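Local coordinates for iron-regulated outer membrane protein (Neisseria meningitidis, PDB 4B7O) that probably carries iron across the outer membrane as a TonB-dependent transporter, with its plug domain held inside a beta-barrel, at residues Gln75-Ser80 with Arg86-Glu91. Sequence-based numbering, arbitrary orientation.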
ATOM      1  N   GLN A  75      11.119   5.789 -16.375  1.00 40.62           N
ATOM      2  CA  GLN A  75      12.464   6.070 -16.767  1.00 46.35           C
ATOM      3  C   GLN A  75      13.392   6.046 -15.527  1.00 45.58           C
ATOM      4  O   GLN A  75      14.535   5.645 -15.647  1.00 43.67           O
ATOM      5  CB  GLN A  75      12.542   7.347 -17.616  1.00 50.77           C
ATOM      6  CG  GLN A  75      12.758   8.648 -16.853  1.00 61.15           C
ATOM      7  CD  GLN A  75      14.225   8.922 -16.530  1.00 65.62           C
ATOM      8  OE1 GLN A  75      15.129   8.628 -17.336  1.00 65.69           O
ATOM      9  NE2 GLN A  75      14.472   9.486 -15.341  1.00 65.05           N
ATOM     10  N   GLN A  76      12.893   6.393 -14.341  1.00 42.09           N
ATOM     11  CA  GLN A  76      13.704   6.264 -13.124  1.00 44.76           C
ATOM     12  C   GLN A  76      13.886   4.865 -12.624  1.00 45.71           C
ATOM     13  O   GLN A  76      14.964   4.500 -12.184  1.00 48.47           O
ATOM     14  CB  GLN A  76      13.110   7.039 -11.982  1.00 51.30           C
ATOM     15  CG  GLN A  76      13.674   8.436 -11.885  1.00 58.87           C
ATOM     16  CD  GLN A  76      12.747   9.353 -11.127  1.00 64.96           C
ATOM     17  OE1 GLN A  76      11.867   8.904 -10.360  1.00 68.63           O
ATOM     18  NE2 GLN A  76      12.933  10.651 -11.328  1.00 60.72           N
ATOM     19  N   LYS A  77      12.822   4.084 -12.664  1.00 41.87           N
ATOM     20  CA  LYS A  77      12.879   2.689 -12.304  1.00 39.69           C
ATOM     21  C   LYS A  77      13.868   1.885 -13.197  1.00 39.63           C
ATOM     22  O   LYS A  77      14.585   1.032 -12.726  1.00 42.58           O
ATOM     23  CB  LYS A  77      11.477   2.155 -12.408  1.00 40.57           C
ATOM     24  CG  LYS A  77      11.168   1.010 -11.492  1.00 42.27           C
ATOM     25  CD  LYS A  77       9.677   0.950 -11.292  1.00 41.75           C
ATOM     26  CE  LYS A  77       8.918   1.129 -12.608  1.00 47.26           C
ATOM     27  NZ  LYS A  77       9.040  -0.085 -13.471  1.00 52.66           N
ATOM     28  N   ASP A  78      13.968   2.235 -14.467  1.00 35.17           N
ATOM     29  CA  ASP A  78      14.867   1.578 -15.339  1.00 38.01           C
ATOM     30  C   ASP A  78      16.301   1.793 -14.911  1.00 38.46           C
ATOM     31  O   ASP A  78      17.166   1.052 -15.282  1.00 42.68           O
ATOM     32  CB  ASP A  78      14.666   2.102 -16.768  1.00 41.58           C
ATOM     33  CG  ASP A  78      13.464   1.470 -17.461  1.00 41.67           C
ATOM     34  OD1 ASP A  78      12.899   0.530 -16.893  1.00 45.35           O
ATOM     35  OD2 ASP A  78      13.055   1.921 -18.550  1.00 48.96           O
ATOM     36  N   GLU A  79      16.559   2.813 -14.124  1.00 43.69           N
ATOM     37  CA  GLU A  79      17.929   3.132 -13.711  1.00 41.78           C
ATOM     38  C   GLU A  79      18.226   2.539 -12.388  1.00 35.58           C
ATOM     39  O   GLU A  79      19.273   2.738 -11.860  1.00 47.16           O
ATOM     40  CB  GLU A  79      18.127   4.662 -13.650  1.00 38.24           C
ATOM     41  CG  GLU A  79      17.874   5.302 -15.015  1.00 36.73           C
ATOM     42  CD  GLU A  79      18.180   6.785 -15.014  1.00 44.45           C
ATOM     43  OE1 GLU A  79      18.910   7.218 -14.104  1.00 52.72           O
ATOM     44  OE2 GLU A  79      17.707   7.526 -15.910  1.00 48.47           O
ATOM     45  N   SER A  80      17.271   1.848 -11.809  1.00 38.18           N
ATOM     46  CA  SER A  80      17.421   1.335 -10.456  1.00 36.87           C
ATOM     47  C   SER A  80      17.531  -0.193 -10.449  1.00 39.82           C
ATOM     48  O   SER A  80      17.176  -0.906 -11.401  1.00 47.38           O
ATOM     49  CB  SER A  80      16.210   1.773  -9.643  1.00 38.42           C
ATOM     50  OG  SER A  80      16.034   1.043  -8.442  1.00 40.28           O
ATOM     51  N   ARG A  86       9.542  -1.645  -1.269  1.00 37.91           N
ATOM     52  CA  ARG A  86      10.336  -1.234  -0.151  1.00 38.50           C
ATOM     53  C   ARG A  86      11.661  -0.549  -0.552  1.00 39.02           C
ATOM     54  O   ARG A  86      12.035   0.449   0.055  1.00 37.77           O
ATOM     55  CB  ARG A  86      10.593  -2.395   0.794  1.00 35.50           C
ATOM     56  CG  ARG A  86      11.506  -2.044   1.975  1.00 38.06           C
ATOM     57  CD  ARG A  86      11.645  -3.253   2.904  1.00 38.61           C
ATOM     58  NE  ARG A  86      12.348  -4.370   2.250  1.00 38.48           N
ATOM     59  CZ  ARG A  86      12.210  -5.668   2.565  1.00 38.51           C
ATOM     60  NH1 ARG A  86      11.380  -6.063   3.523  1.00 38.99           N
ATOM     61  NH2 ARG A  86      12.914  -6.583   1.925  1.00 33.79           N
ATOM     62  N   GLU A  87      12.372  -1.100  -1.544  1.00 36.50           N
ATOM     63  CA  GLU A  87      13.620  -0.494  -1.955  1.00 38.36           C
ATOM     64  C   GLU A  87      13.365   0.711  -2.838  1.00 34.33           C
ATOM     65  O   GLU A  87      14.027   1.691  -2.713  1.00 36.79           O
ATOM     66  CB  GLU A  87      14.623  -1.471  -2.649  1.00 38.89           C
ATOM     67  CG  GLU A  87      15.225  -2.546  -1.725  1.00 45.70           C
ATOM     68  CD  GLU A  87      16.138  -1.971  -0.647  1.00 44.68           C
ATOM     69  OE1 GLU A  87      16.844  -1.002  -0.931  1.00 49.78           O
ATOM     70  OE2 GLU A  87      16.128  -2.458   0.498  1.00 49.75           O
ATOM     71  N   LEU A  88      12.420   0.608  -3.740  1.00 32.20           N
ATOM     72  CA  LEU A  88      12.130   1.685  -4.652  1.00 35.44           C
ATOM     73  C   LEU A  88      11.823   3.010  -3.958  1.00 38.58           C
ATOM     74  O   LEU A  88      12.176   4.080  -4.482  1.00 36.35           O
ATOM     75  CB  LEU A  88      10.912   1.316  -5.510  1.00 32.34           C
ATOM     76  CG  LEU A  88      10.883   1.903  -6.899  1.00 36.83           C
ATOM     77  CD1 LEU A  88      12.279   1.954  -7.520  1.00 33.51           C
ATOM     78  CD2 LEU A  88       9.959   1.077  -7.776  1.00 35.48           C
ATOM     79  N   LEU A  89      11.098   2.950  -2.834  1.00 35.22           N
ATOM     80  CA  LEU A  89      10.663   4.160  -2.183  1.00 33.24           C
ATOM     81  C   LEU A  89      11.475   4.363  -0.893  1.00 40.52           C
ATOM     82  O   LEU A  89      10.908   4.867   0.120  1.00 39.52           O
ATOM     83  CB  LEU A  89       9.196   4.054  -1.822  1.00 34.30           C
ATOM     84  CG  LEU A  89       8.262   3.453  -2.873  1.00 38.69           C
ATOM     85  CD1 LEU A  89       6.986   3.046  -2.186  1.00 36.59           C
ATOM     86  CD2 LEU A  89       7.963   4.406  -4.013  1.00 37.23           C
ATOM     87  N   LYS A  90      12.751   3.938  -0.882  1.00 31.01           N
ATOM     88  CA  LYS A  90      13.492   3.993   0.364  1.00 35.76           C
ATOM     89  C   LYS A  90      13.911   5.424   0.804  1.00 35.36           C
ATOM     90  O   LYS A  90      14.207   5.674   1.980  1.00 32.60           O
ATOM     91  CB  LYS A  90      14.684   3.070   0.355  1.00 39.94           C
ATOM     92  CG  LYS A  90      15.830   3.516  -0.521  1.00 42.72           C
ATOM     93  CD  LYS A  90      16.943   2.465  -0.471  1.00 50.58           C
ATOM     94  CE  LYS A  90      17.050   1.847   0.937  1.00 61.03           C
ATOM     95  NZ  LYS A  90      17.993   0.681   1.104  1.00 51.10           N
ATOM     96  N   GLU A  91      13.917   6.331  -0.149  1.00 33.64           N
ATOM     97  CA  GLU A  91      14.253   7.707   0.094  1.00 34.98           C
ATOM     98  C   GLU A  91      13.063   8.545   0.558  1.00 34.05           C
ATOM     99  O   GLU A  91      13.221   9.702   0.886  1.00 34.11           O
ATOM    100  CB  GLU A  91      14.802   8.303  -1.181  1.00 36.21           C
ATOM    101  CG  GLU A  91      16.096   8.994  -0.902  1.00 49.88           C
ATOM    102  CD  GLU A  91      16.699   9.664  -2.125  1.00 58.23           C
ATOM    103  OE1 GLU A  91      16.527   9.118  -3.265  1.00 55.44           O
ATOM    104  OE2 GLU A  91      17.350  10.730  -1.906  1.00 51.78           O
TER
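L88 meets K77 and S80 through its two methyl groups. The contact is small, burying 113 Å² over both sides, and no hydrogen bond crosses it. CD2 of L88 lies against the aliphatic part of K77, 3.5 Å from K77 CD and 3.9 Å from K77 CG. The two side chains cross at about a right angle. K77 starts with CG anti to the backbone N (chi1 -151°) and then bends at chi3 and chi4. The bends carry its ammonium group away from L88, and that group finds its polar partner at P141.

The other methyl, CD1 of L88, sits 4.0 Å from S80 OG. This is a van der Waals approach; the hydroxyl has its hydrogen-bond partner at A82.

Both segments belong to the plug domain of a TonB-dependent receptor, the part that fills the barrel. The contact joins two short helical segments of the plug, 74-77 and 85-88. K77 to S80 form a type I beta turn. It is closed by S80 N to K77 O at 3.0 Å. After the second helix, K90 N bonds E87 O, and L89 is the first residue to leave helical geometry.

A local salt bridge lies within 86-91: K90 NZ binds the syn lone pair of E87 OE1 at 2.9 Å. Further salt bridges tie the flanks to the barrel, as K90 also pairs with D692, D78 with R188, E79 with R646 and K698, and E91 with R657.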